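Local coordinates for protein cytochrome P450 113A1 (Saccharopolyspora erythraea, PDB 2JJN) that hydroxylates the macrolactone ring of erythromycin D at C-12, using heme b, dioxygen and NADPH, to give erythromycin C, at residues R99-S104 and V217-D222; P82-I87 and A231-T236; V121-L126 and L367-A372. The protein carries 2 engineered substitutions. All blocks are in the same frame, centred on the assembly; numbering follows the deposited sequence. Where two conformers were deposited one is given.

Contacts 1 and 2 lie side by side, about 13 Å between centres, and both reach the heme. They also touch directly: Arg99 CA of helix 94-105 is 3.8 Å from Ile87 CD1. Contact 3 belongs to the helix bundle away from the annotated sites; its centre lies about 33 to 34 Å from theirs. Chemistry follows place. Contact 1 is partly buried, with apolar packing, one bridging water and a distant charge pair toward solvent; contact 2 is buried, with one hydrogen bond from the Asn233 side-chain amide to a backbone carbonyl and close packing around it; contact 3 is also buried, yet is held by a bidentate salt bridge. Helix 228-259 serves contact 2 directly and packs against Ile370 of contact 3.

Contact 1: residues R99-S104 and V217-D222; sequences RKVVSS and VLAEVD. With HEM (protoporphyrin IX containing Fe), chain B; SO4 (sulfate ion), chain F.
Val101 and Ser104, on the outer side of the P450 C helix (94-105), pack against Ala219 and Val221, which follow the H helix (212-218); the same C helix contributes Arg99 to the heme site. Val101 CG1 lies 3.8 Å from Ala219 CB, while Val221 brings its CG2 over Val101 CA and turns its CB to Val101 CG2. Ser104 OG sits between its backbone N and carbonyl carbon (chi1 76°), where it donates back to the helix at Val101 O, 2.6 Å away. The same hydroxyl oxygen touches Ala219 CB at 3.5 Å and accepts from a water 2.8 Å from Ser104 OG. That water in turn accepts from Glu220 N at 3.0 Å, so a single solvent molecule joins the helix to the backbone after the H helix. At the solvent edge Lys100 NZ and Asp222 OD2 stand 4.2 Å apart, too far for a salt bridge.

On the heme side, Arg99 NH1 donates to propionate atom O2D at 2.8 Å and also to Phe352 O. In this crystal its NE and NH2 are occupied by a sulfate, probably from the crystallisation liquor. The two sides thus differ: propionate and carbonyl hold NH1 beside the heme, whereas methyl contacts and a water hold the loop, and the Lys100–Asp222 pair would be expected to attract only weakly at the exposed edge.

Contact 2: residues P82-I87 and A231-T236; sequences PTPGMI and AANFST. With HEM (protoporphyrin IX containing Fe), chain B.
Gly85 and Phe234 bring two backbones together where residues 82-87 of the P450 B–C loop meet the long helix 228-259: their CA atoms are only 5.0 Å apart. The loop makes a type II beta turn from Thr83 to Met86, closed by Met86 N to Thr83 O, and Gly85 takes its third position with the positive phi (90°) that this turn favours in glycine. Gly85 has no CB to crowd Asn233 CB, and its carbonyl oxygen comes to 3.5 Å from Phe234 CA.

Packing is closest around Asn233. Its ND2 donates to Pro84 O at 2.8 Å, in the plane of that carbonyl but bent at the hydrogen (134°), with the oxygen tilted out of the amide plane of Asn233; Pro84 O also touches Asn233 CB at 3.1 Å. The Thr83 and Asn233 side chains cross at about a right angle, Thr83 CG2 being 3.3 Å from Asn233 ND2. Met86 crosses Asn233 in the same manner: bent at chi2 (-63°), it brings SD to 3.6 Å from Asn233 O, with its CE methyl near OD1. The side chain of Met86 also lies close to that of His88, a substrate-binding residue.

Toward the outer end of the loop the fit slackens. Pro82 is exposed and meets Asp72 and Thr74 instead of helix 228-259, and Pro84 offers its ring only distantly, its carbonyl oxygen doing the work. Inward, toward the heme, Ile87 and Phe234 lie side by side, and Ile87 CG2 meets the ring edge in plane, 3.9 Å from Phe234 CD1.

Contact 3: residues V121-L126 and L367-A372; sequences VTRSLL and LEEIIA
Arg123 and Glu369 form a side-on, bidentate salt bridge between the P450 D helix (115-127) and L helix (356-374). Arg123 NE donates to Glu369 OE1 at 2.8 Å and Arg123 NH2 to Glu369 OE2 at 2.9 Å, both bonds nearly straight (171° and 166° at the hydrogen). Both oxygens lie close to the guanidinium plane. OE2 is met on its syn lone pair, whereas NE comes to OE1 on the syn side but well out of the carboxylate plane, in keeping with the twist between the two flat groups. A bend at chi2 of Glu369 swings its CD out of an extended course and toward the arginine. OE2 has a second salt-bridge partner, Arg119 NH1, one turn earlier on the D helix; two arginines gripping one buried carboxylate would be expected to favour its charged form.

Beneath the ion pair, Thr122 CG2 presses on the aliphatic part of the glutamate, 3.4 Å from Glu369 CB, while Thr122 OG1 turns to Ile118 O of its own helix. Farther along, Leu126 reaches across with CD1, 4.0 Å from Ile370 CG1 and resting also on the Glu369 backbone.

The axes of segments 121-126 and 367-372 approach to 9.6 Å and run in the same general direction, at 38°, as befits the D and L members of the P450 four-helix bundle. Its other members close the sides: Val121 and Thr122 pack on Leu143 of helix 142-152, Ile370 on Val254 of helix 228-259.

Contact 1: residues R99-S104 and V217-D222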
loop_
_atom_site.group_PDB
_atom_site.type_symbol
_atom_site.label_atom_id
_atom_site.label_comp_id
_atom_site.label_asym_id
_atom_site.label_seq_id
_atom_site.Cartn_x
_atom_site.Cartn_y
_atom_site.Cartn_z
ATOM N N ARG A 99 -10.323 13.884 -7.776
ATOM C CA ARG A 99 -9.362 14.059 -6.714
ATOM C C ARG A 99 -9.655 15.337 -5.917
ATOM O O ARG A 99 -9.553 15.337 -4.697
ATOM C CB ARG A 99 -7.920 14.061 -7.287
ATOM C CG ARG A 99 -6.886 14.285 -6.225
ATOM C CD ARG A 99 -6.099 13.054 -5.928
ATOM N NE ARG A 99 -5.048 13.314 -4.926
ATOM C CZ ARG A 99 -3.970 12.542 -4.755
ATOM N NH1 ARG A 99 -3.788 11.464 -5.499
ATOM N NH2 ARG A 99 -3.063 12.874 -3.839
ATOM N N LYS A 100 -10.079 16.394 -6.601
ATOM C CA LYS A 100 -10.420 17.621 -5.891
ATOM C C LYS A 100 -11.578 17.407 -4.943
ATOM O O LYS A 100 -11.560 17.894 -3.808
ATOM C CB LYS A 100 -10.790 18.713 -6.876
ATOM C CG LYS A 100 -9.588 19.355 -7.508
ATOM C CD LYS A 100 -10.058 20.355 -8.549
ATOM C CE LYS A 100 -8.856 20.962 -9.226
ATOM N NZ LYS A 100 -9.326 21.669 -10.447
ATOM N N VAL A 101 -12.604 16.714 -5.441
ATOM C CA VAL A 101 -13.778 16.472 -4.610
ATOM C C VAL A 101 -13.383 15.667 -3.367
ATOM O O VAL A 101 -13.697 16.047 -2.215
ATOM C CB VAL A 101 -14.855 15.706 -5.387
ATOM C CG1 VAL A 101 -15.982 15.318 -4.444
ATOM C CG2 VAL A 101 -15.428 16.557 -6.524
ATOM N N VAL A 102 -12.725 14.531 -3.564
ATOM C CA VAL A 102 -12.417 13.713 -2.389
ATOM C C VAL A 102 -11.443 14.387 -1.419
ATOM O O VAL A 102 -11.564 14.243 -0.188
ATOM C CB VAL A 102 -11.987 12.283 -2.752
ATOM C CG1 VAL A 102 -13.070 11.602 -3.556
ATOM C CG2 VAL A 102 -10.635 12.243 -3.507
ATOM N N SER A 103 -10.497 15.149 -1.949
ATOM C CA SER A 103 -9.515 15.869 -1.126
ATOM C C SER A 103 -10.214 16.890 -0.242
ATOM O O SER A 103 -9.751 17.160 0.866
ATOM C CB SER A 103 -8.465 16.553 -2.017
ATOM O OG SER A 103 -7.620 17.450 -1.296
ATOM N N SER A 104 -11.324 17.465 -0.728
ATOM C CA SER A 104 -12.048 18.470 0.053
ATOM C C SER A 104 -12.720 17.835 1.288
ATOM O O SER A 104 -13.040 18.499 2.263
ATOM C CB SER A 104 -13.055 19.208 -0.836
ATOM O OG SER A 104 -14.193 18.385 -1.095
ATOM N N VAL A 217 -20.176 12.710 0.847
ATOM C CA VAL A 217 -21.512 12.949 0.246
ATOM C C VAL A 217 -21.808 14.443 0.106
ATOM O O VAL A 217 -22.493 14.893 -0.852
ATOM C CB VAL A 217 -22.618 12.146 0.994
ATOM C CG1 VAL A 217 -24.003 12.742 0.751
ATOM C CG2 VAL A 217 -22.490 10.635 0.637
ATOM N N LEU A 218 -21.326 15.223 1.077
ATOM C CA LEU A 218 -21.610 16.665 1.021
ATOM C C LEU A 218 -20.611 17.471 0.171
ATOM O O LEU A 218 -20.875 18.633 -0.148
ATOM C CB LEU A 218 -21.695 17.239 2.434
ATOM C CG LEU A 218 -22.823 16.728 3.303
ATOM C CD1 LEU A 218 -22.606 17.344 4.698
ATOM C CD2 LEU A 218 -24.142 17.157 2.725
ATOM N N ALA A 219 -19.486 16.843 -0.211
ATOM C CA ALA A 219 -18.439 17.529 -0.970
ATOM C C ALA A 219 -18.926 17.948 -2.354
ATOM O O ALA A 219 -19.704 17.231 -3.033
ATOM C CB ALA A 219 -17.213 16.602 -1.133
ATOM N N GLU A 220 -18.478 19.121 -2.780
ATOM C CA GLU A 220 -18.761 19.548 -4.130
ATOM C C GLU A 220 -17.736 20.560 -4.549
ATOM O O GLU A 220 -17.510 21.525 -3.812
ATOM C CB GLU A 220 -20.110 20.201 -4.200
ATOM C CG GLU A 220 -20.456 20.496 -5.624
ATOM C CD GLU A 220 -21.898 20.885 -5.816
ATOM O OE1 GLU A 220 -22.119 21.987 -6.358
ATOM O OE2 GLU A 220 -22.788 20.103 -5.419
ATOM N N VAL A 221 -17.113 20.321 -5.699
ATOM C CA VAL A 221 -16.089 21.220 -6.224
ATOM C C VAL A 221 -16.404 21.422 -7.680
ATOM O O VAL A 221 -16.589 20.461 -8.427
ATOM C CB VAL A 221 -14.659 20.630 -6.019
ATOM C CG1 VAL A 221 -13.612 21.599 -6.577
ATOM C CG2 VAL A 221 -14.419 20.370 -4.546
ATOM N N ASP A 222 -16.525 22.689 -8.089
ATOM C CA ASP A 222 -16.898 23.031 -9.454
ATOM C C ASP A 222 -18.200 22.376 -9.879
ATOM O O ASP A 222 -18.377 22.025 -11.052
ATOM C CB ASP A 222 -15.770 22.676 -10.408
ATOM C CG ASP A 222 -14.488 23.431 -10.097
ATOM O OD1 ASP A 222 -14.586 24.563 -9.561
ATOM O OD2 ASP A 222 -13.396 22.880 -10.353
HETATM C CHA HEM B . -2.430 5.738 -4.247
HETATM C CHB HEM B . 1.044 3.290 -1.848
HETATM C CHC HEM B . -1.380 3.972 2.293
HETATM C CHD HEM B . -5.193 5.678 -0.200
HETATM C C1A HEM B . -1.266 5.079 -3.905
HETATM C C2A HEM B . -0.197 4.741 -4.852
HETATM C C3A HEM B . 0.746 4.057 -4.199
HETATM C C4A HEM B . 0.322 3.925 -2.820
HETATM C CMA HEM B . 2.047 3.465 -4.785
HETATM C CAA HEM B . -0.159 5.140 -6.339
HETATM C CBA HEM B . -0.961 4.180 -7.198
HETATM C CGA HEM B . -0.721 4.401 -8.694
HETATM O O1A HEM B . 0.060 5.319 -9.070
HETATM O O2A HEM B . -1.376 3.657 -9.489
HETATM C C1B HEM B . 0.682 3.276 -0.500
HETATM C C2B HEM B . 1.497 2.754 0.568
HETATM C C3B HEM B . 0.828 2.951 1.727
HETATM C C4B HEM B . -0.426 3.603 1.369
HETATM C CMB HEM B . 2.875 2.127 0.267
HETATM C CAB HEM B . 1.178 2.573 3.180
HETATM C CBB HEM B . 2.411 2.594 3.571
HETATM C C1C HEM B . -2.618 4.488 1.976
HETATM C C2C HEM B . -3.658 4.809 2.941
HETATM C C3C HEM B . -4.718 5.281 2.250
HETATM C C4C HEM B . -4.368 5.287 0.827
HETATM C CMC HEM B . -3.478 4.612 4.470
HETATM C CAC HEM B . -6.101 5.727 2.760
HETATM C CBC HEM B . -6.272 6.417 3.888
HETATM C C1D HEM B . -4.772 5.808 -1.489
HETATM C C2D HEM B . -5.622 6.279 -2.535
HETATM C C3D HEM B . -4.777 6.319 -3.766
HETATM C C4D HEM B . -3.482 5.853 -3.368
HETATM C CMD HEM B . -7.125 6.675 -2.424
HETATM C CAD HEM B . -5.197 6.735 -5.188
HETATM C CBD HEM B . -4.905 8.227 -5.442
HETATM C CGD HEM B . -5.213 8.575 -6.865
HETATM O O1D HEM B . -5.395 7.679 -7.708
HETATM O O2D HEM B . -5.277 9.789 -7.152
HETATM N NA HEM B . -0.904 4.581 -2.642
HETATM N NB HEM B . -0.525 3.758 -0.002
HETATM N NC HEM B . -3.113 4.774 0.718
HETATM N ND HEM B . -3.489 5.560 -2.017
HETATM FE FE HEM B . -1.925 4.803 -0.965
HETATM S S SO4 F . -4.415 16.343 -2.796
HETATM O O1 SO4 F . -3.739 15.190 -2.190
HETATM O O2 SO4 F . -5.481 15.907 -3.688
HETATM O O3 SO4 F . -3.479 17.114 -3.596
HETATM O O4 SO4 F . -4.926 17.171 -1.703
HETATM O O HOH W 1 -16.329 20.268 -1.059
HETATM O O HOH W 2 -2.718 2.773 -1.370
#

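Contact 2: residues P82-I87 and A231-T236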
loop_
_atom_site.group_PDB
_atom_site.type_symbol
_atom_site.label_atom_id
_atom_site.label_comp_id
_atom_site.label_asym_id
_atom_site.label_seq_id
_atom_site.Cartn_x
_atom_site.Cartn_y
_atom_site.Cartn_z
ATOM N N PRO A 82 -14.833 0.717 -16.800
ATOM C CA PRO A 82 -14.396 1.528 -15.644
ATOM C C PRO A 82 -15.401 1.481 -14.488
ATOM O O PRO A 82 -16.613 1.387 -14.738
ATOM C CB PRO A 82 -14.362 2.951 -16.204
ATOM C CG PRO A 82 -14.237 2.805 -17.665
ATOM C CD PRO A 82 -14.974 1.544 -18.017
ATOM N N THR A 83 -14.904 1.541 -13.249
ATOM C CA THR A 83 -15.753 1.598 -12.058
ATOM C C THR A 83 -15.834 3.051 -11.524
ATOM O O THR A 83 -14.834 3.590 -11.027
ATOM C CB THR A 83 -15.157 0.721 -10.943
ATOM O OG1 THR A 83 -14.990 -0.622 -11.439
ATOM C CG2 THR A 83 -16.042 0.709 -9.714
ATOM N N PRO A 84 -17.027 3.667 -11.566
ATOM C CA PRO A 84 -17.140 5.055 -11.099
ATOM C C PRO A 84 -16.578 5.258 -9.699
ATOM O O PRO A 84 -16.889 4.484 -8.795
ATOM C CB PRO A 84 -18.655 5.271 -11.040
ATOM C CG PRO A 84 -19.174 4.372 -12.141
ATOM C CD PRO A 84 -18.326 3.135 -12.036
ATOM N N GLY A 85 -15.773 6.298 -9.510
ATOM C CA GLY A 85 -15.274 6.579 -8.163
ATOM C C GLY A 85 -13.953 5.908 -7.810
ATOM O O GLY A 85 -13.355 6.235 -6.796
ATOM N N MET A 86 -13.546 4.906 -8.598
ATOM C CA MET A 86 -12.270 4.198 -8.317
ATOM C C MET A 86 -11.127 5.042 -8.840
ATOM O O MET A 86 -10.646 4.860 -9.969
ATOM C CB MET A 86 -12.236 2.849 -9.026
ATOM C CG MET A 86 -13.065 1.815 -8.347
ATOM S SD MET A 86 -12.425 1.483 -6.697
ATOM C CE MET A 86 -13.546 0.148 -6.232
ATOM N N ILE A 87 -10.735 5.998 -8.017
ATOM C CA ILE A 87 -9.889 7.079 -8.454
ATOM C C ILE A 87 -8.527 6.606 -9.049
ATOM O O ILE A 87 -7.983 7.242 -9.972
ATOM C CB ILE A 87 -9.636 8.063 -7.231
ATOM C CG1 ILE A 87 -8.950 9.332 -7.670
ATOM C CG2 ILE A 87 -8.982 7.350 -6.103
ATOM C CD1 ILE A 87 -8.849 10.295 -6.473
ATOM N N ALA A 231 -19.121 7.471 -4.277
ATOM C CA ALA A 231 -18.639 7.599 -2.901
ATOM C C ALA A 231 -18.310 6.232 -2.300
ATOM O O ALA A 231 -17.360 6.089 -1.554
ATOM C CB ALA A 231 -19.682 8.354 -2.033
ATOM N N ALA A 232 -19.156 5.250 -2.604
ATOM C CA ALA A 232 -18.950 3.888 -2.083
ATOM C C ALA A 232 -17.706 3.250 -2.677
ATOM O O ALA A 232 -16.914 2.594 -1.946
ATOM C CB ALA A 232 -20.180 3.029 -2.391
ATOM N N ASN A 233 -17.523 3.428 -3.976
ATOM C CA ASN A 233 -16.312 2.886 -4.616
ATOM C C ASN A 233 -15.068 3.576 -4.121
ATOM O O ASN A 233 -14.043 2.926 -3.810
ATOM C CB ASN A 233 -16.428 2.981 -6.110
ATOM C CG ASN A 233 -17.323 1.864 -6.704
ATOM O OD1 ASN A 233 -17.205 0.702 -6.303
ATOM N ND2 ASN A 233 -18.145 2.197 -7.670
ATOM N N PHE A 234 -15.124 4.887 -4.018
ATOM C CA PHE A 234 -13.975 5.594 -3.446
ATOM C C PHE A 234 -13.704 5.150 -2.008
ATOM O O PHE A 234 -12.543 4.896 -1.619
ATOM C CB PHE A 234 -14.142 7.093 -3.520
ATOM C CG PHE A 234 -13.016 7.814 -2.814
ATOM C CD1 PHE A 234 -11.762 7.878 -3.407
ATOM C CD2 PHE A 234 -13.177 8.322 -1.517
ATOM C CE1 PHE A 234 -10.716 8.473 -2.771
ATOM C CE2 PHE A 234 -12.130 8.931 -0.859
ATOM C CZ PHE A 234 -10.839 8.991 -1.501
ATOM N N SER A 235 -14.764 5.013 -1.199
ATOM C CA SER A 235 -14.593 4.552 0.172
ATOM C C SER A 235 -14.022 3.143 0.235
ATOM O O SER A 235 -13.276 2.856 1.141
ATOM C CB SER A 235 -15.899 4.598 0.975
ATOM O OG SER A 235 -16.370 5.959 1.091
ATOM N N THR A 236 -14.385 2.295 -0.734
ATOM C CA THR A 236 -13.851 0.918 -0.849
ATOM C C THR A 236 -12.324 0.979 -1.062
ATOM O O THR A 236 -11.563 0.288 -0.367
ATOM C CB THR A 236 -14.473 0.139 -2.036
ATOM O OG1 THR A 236 -15.884 0.036 -1.891
ATOM C CG2 THR A 236 -13.839 -1.289 -2.220
HETATM C CHA HEM B . -2.430 5.738 -4.247
HETATM C CHB HEM B . 1.044 3.290 -1.848
HETATM C CHC HEM B . -1.380 3.972 2.293
HETATM C CHD HEM B . -5.193 5.678 -0.200
HETATM C C1A HEM B . -1.266 5.079 -3.905
HETATM C C2A HEM B . -0.197 4.741 -4.852
HETATM C C3A HEM B . 0.746 4.057 -4.199
HETATM C C4A HEM B . 0.322 3.925 -2.820
HETATM C CMA HEM B . 2.047 3.465 -4.785
HETATM C CAA HEM B . -0.159 5.140 -6.339
HETATM C CBA HEM B . -0.961 4.180 -7.198
HETATM C CGA HEM B . -0.721 4.401 -8.694
HETATM O O1A HEM B . 0.060 5.319 -9.070
HETATM O O2A HEM B . -1.376 3.657 -9.489
HETATM C C1B HEM B . 0.682 3.276 -0.500
HETATM C C2B HEM B . 1.497 2.754 0.568
HETATM C C3B HEM B . 0.828 2.951 1.727
HETATM C C4B HEM B . -0.426 3.603 1.369
HETATM C CMB HEM B . 2.875 2.127 0.267
HETATM C CAB HEM B . 1.178 2.573 3.180
HETATM C CBB HEM B . 2.411 2.594 3.571
HETATM C C1C HEM B . -2.618 4.488 1.976
HETATM C C2C HEM B . -3.658 4.809 2.941
HETATM C C3C HEM B . -4.718 5.281 2.250
HETATM C C4C HEM B . -4.368 5.287 0.827
HETATM C CMC HEM B . -3.478 4.612 4.470
HETATM C CAC HEM B . -6.101 5.727 2.760
HETATM C CBC HEM B . -6.272 6.417 3.888
HETATM C C1D HEM B . -4.772 5.808 -1.489
HETATM C C2D HEM B . -5.622 6.279 -2.535
HETATM C C3D HEM B . -4.777 6.319 -3.766
HETATM C C4D HEM B . -3.482 5.853 -3.368
HETATM C CMD HEM B . -7.125 6.675 -2.424
HETATM C CAD HEM B . -5.197 6.735 -5.188
HETATM C CBD HEM B . -4.905 8.227 -5.442
HETATM C CGD HEM B . -5.213 8.575 -6.865
HETATM O O1D HEM B . -5.395 7.679 -7.708
HETATM O O2D HEM B . -5.277 9.789 -7.152
HETATM N NA HEM B . -0.904 4.581 -2.642
HETATM N NB HEM B . -0.525 3.758 -0.002
HETATM N NC HEM B . -3.113 4.774 0.718
HETATM N ND HEM B . -3.489 5.560 -2.017
HETATM FE FE HEM B . -1.925 4.803 -0.965
HETATM O O HOH W 2 -2.718 2.773 -1.370
#

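Contact 3: residues V121-L126 and L367-A372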
loop_
_atom_site.group_PDB
_atom_site.type_symbol
_atom_site.label_atom_id
_atom_site.label_comp_id
_atom_site.label_asym_id
_atom_site.label_seq_id
_atom_site.Cartn_x
_atom_site.Cartn_y
_atom_site.Cartn_z
ATOM N N VAL A 121 -5.790 2.761 20.447
ATOM C CA VAL A 121 -6.012 1.416 19.904
ATOM C C VAL A 121 -4.729 0.614 19.938
ATOM O O VAL A 121 -4.720 -0.524 20.387
ATOM C CB VAL A 121 -6.544 1.532 18.436
ATOM C CG1 VAL A 121 -6.523 0.152 17.747
ATOM C CG2 VAL A 121 -7.954 2.132 18.431
ATOM N N THR A 122 -3.618 1.209 19.507
ATOM C CA THR A 122 -2.324 0.494 19.474
ATOM C C THR A 122 -1.893 0.065 20.858
ATOM O O THR A 122 -1.552 -1.105 21.092
ATOM C CB THR A 122 -1.276 1.399 18.869
ATOM O OG1 THR A 122 -1.606 1.641 17.482
ATOM C CG2 THR A 122 0.102 0.771 18.926
ATOM N N ARG A 123 -1.970 0.993 21.797
ATOM C CA ARG A 123 -1.504 0.708 23.166
ATOM C C ARG A 123 -2.346 -0.371 23.821
ATOM O O ARG A 123 -1.809 -1.274 24.506
ATOM C CB ARG A 123 -1.557 1.980 24.006
ATOM C CG ARG A 123 -0.831 1.805 25.328
ATOM C CD ARG A 123 -0.602 3.131 26.003
ATOM N NE ARG A 123 0.359 3.960 25.280
ATOM C CZ ARG A 123 0.724 5.193 25.660
ATOM N NH1 ARG A 123 0.200 5.723 26.773
ATOM N NH2 ARG A 123 1.572 5.932 24.954
ATOM N N SER A 124 -3.665 -0.327 23.601
ATOM C CA SER A 124 -4.541 -1.359 24.172
ATOM C C SER A 124 -4.364 -2.715 23.557
ATOM O O SER A 124 -4.351 -3.715 24.283
ATOM C CB SER A 124 -5.979 -0.913 24.035
ATOM O OG SER A 124 -6.237 0.153 24.946
ATOM N N LEU A 125 -4.162 -2.745 22.244
ATOM C CA LEU A 125 -3.974 -4.050 21.600
ATOM C C LEU A 125 -2.661 -4.686 22.077
ATOM O O LEU A 125 -2.586 -5.884 22.338
ATOM C CB LEU A 125 -3.949 -3.887 20.081
ATOM C CG LEU A 125 -5.305 -3.473 19.455
ATOM C CD1 LEU A 125 -5.051 -3.257 17.969
ATOM C CD2 LEU A 125 -6.361 -4.547 19.666
ATOM N N LEU A 126 -1.592 -3.896 22.137
ATOM C CA LEU A 126 -0.288 -4.471 22.553
ATOM C C LEU A 126 -0.282 -4.857 24.039
ATOM O O LEU A 126 0.371 -5.833 24.412
ATOM C CB LEU A 126 0.840 -3.464 22.287
ATOM C CG LEU A 126 1.168 -3.263 20.789
ATOM C CD1 LEU A 126 2.227 -2.215 20.686
ATOM C CD2 LEU A 126 1.590 -4.590 20.158
ATOM N N LEU A 367 5.216 2.153 15.756
ATOM C CA LEU A 367 6.583 1.874 16.166
ATOM C C LEU A 367 6.929 2.528 17.530
ATOM O O LEU A 367 7.592 1.883 18.385
ATOM C CB LEU A 367 7.563 2.300 15.083
ATOM C CG LEU A 367 9.045 1.985 15.365
ATOM C CD1 LEU A 367 9.197 0.498 15.627
ATOM C CD2 LEU A 367 9.897 2.383 14.140
ATOM N N GLU A 368 6.424 3.743 17.738
ATOM C CA GLU A 368 6.593 4.367 19.050
ATOM C C GLU A 368 6.092 3.475 20.163
ATOM O O GLU A 368 6.736 3.348 21.216
ATOM C CB GLU A 368 5.861 5.699 19.101
ATOM C CG GLU A 368 6.557 6.803 18.265
ATOM C CD GLU A 368 5.702 8.076 18.208
ATOM O OE1 GLU A 368 4.510 8.048 18.608
ATOM O OE2 GLU A 368 6.204 9.121 17.718
ATOM N N GLU A 369 4.909 2.879 19.949
ATOM C CA GLU A 369 4.262 2.107 21.014
ATOM C C GLU A 369 4.918 0.752 21.214
ATOM O O GLU A 369 4.989 0.244 22.339
ATOM C CB GLU A 369 2.770 1.957 20.699
ATOM C CG GLU A 369 2.048 3.277 20.746
ATOM C CD GLU A 369 2.017 3.851 22.155
ATOM O OE1 GLU A 369 1.734 3.050 23.067
ATOM O OE2 GLU A 369 2.314 5.052 22.337
ATOM N N ILE A 370 5.427 0.162 20.119
ATOM C CA ILE A 370 6.160 -1.094 20.225
ATOM C C ILE A 370 7.379 -0.847 21.094
ATOM O O ILE A 370 7.693 -1.641 22.001
ATOM C CB ILE A 370 6.546 -1.612 18.841
ATOM C CG1 ILE A 370 5.274 -2.128 18.135
ATOM C CG2 ILE A 370 7.639 -2.694 18.938
ATOM C CD1 ILE A 370 5.505 -2.435 16.642
ATOM N N ILE A 371 8.083 0.244 20.784
ATOM C CA ILE A 371 9.348 0.497 21.503
ATOM C C ILE A 371 9.030 0.888 22.958
ATOM O O ILE A 371 9.735 0.456 23.897
ATOM C CB ILE A 371 10.130 1.587 20.777
ATOM C CG1 ILE A 371 10.698 0.995 19.491
ATOM C CG2 ILE A 371 11.278 2.107 21.639
ATOM C CD1 ILE A 371 11.312 2.077 18.548
ATOM N N ALA A 372 7.976 1.691 23.171
ATOM C CA ALA A 372 7.614 2.101 24.526
ATOM C C ALA A 372 7.340 0.906 25.421
ATOM O O ALA A 372 7.746 0.867 26.593
ATOM C CB ALA A 372 6.375 3.054 24.505
#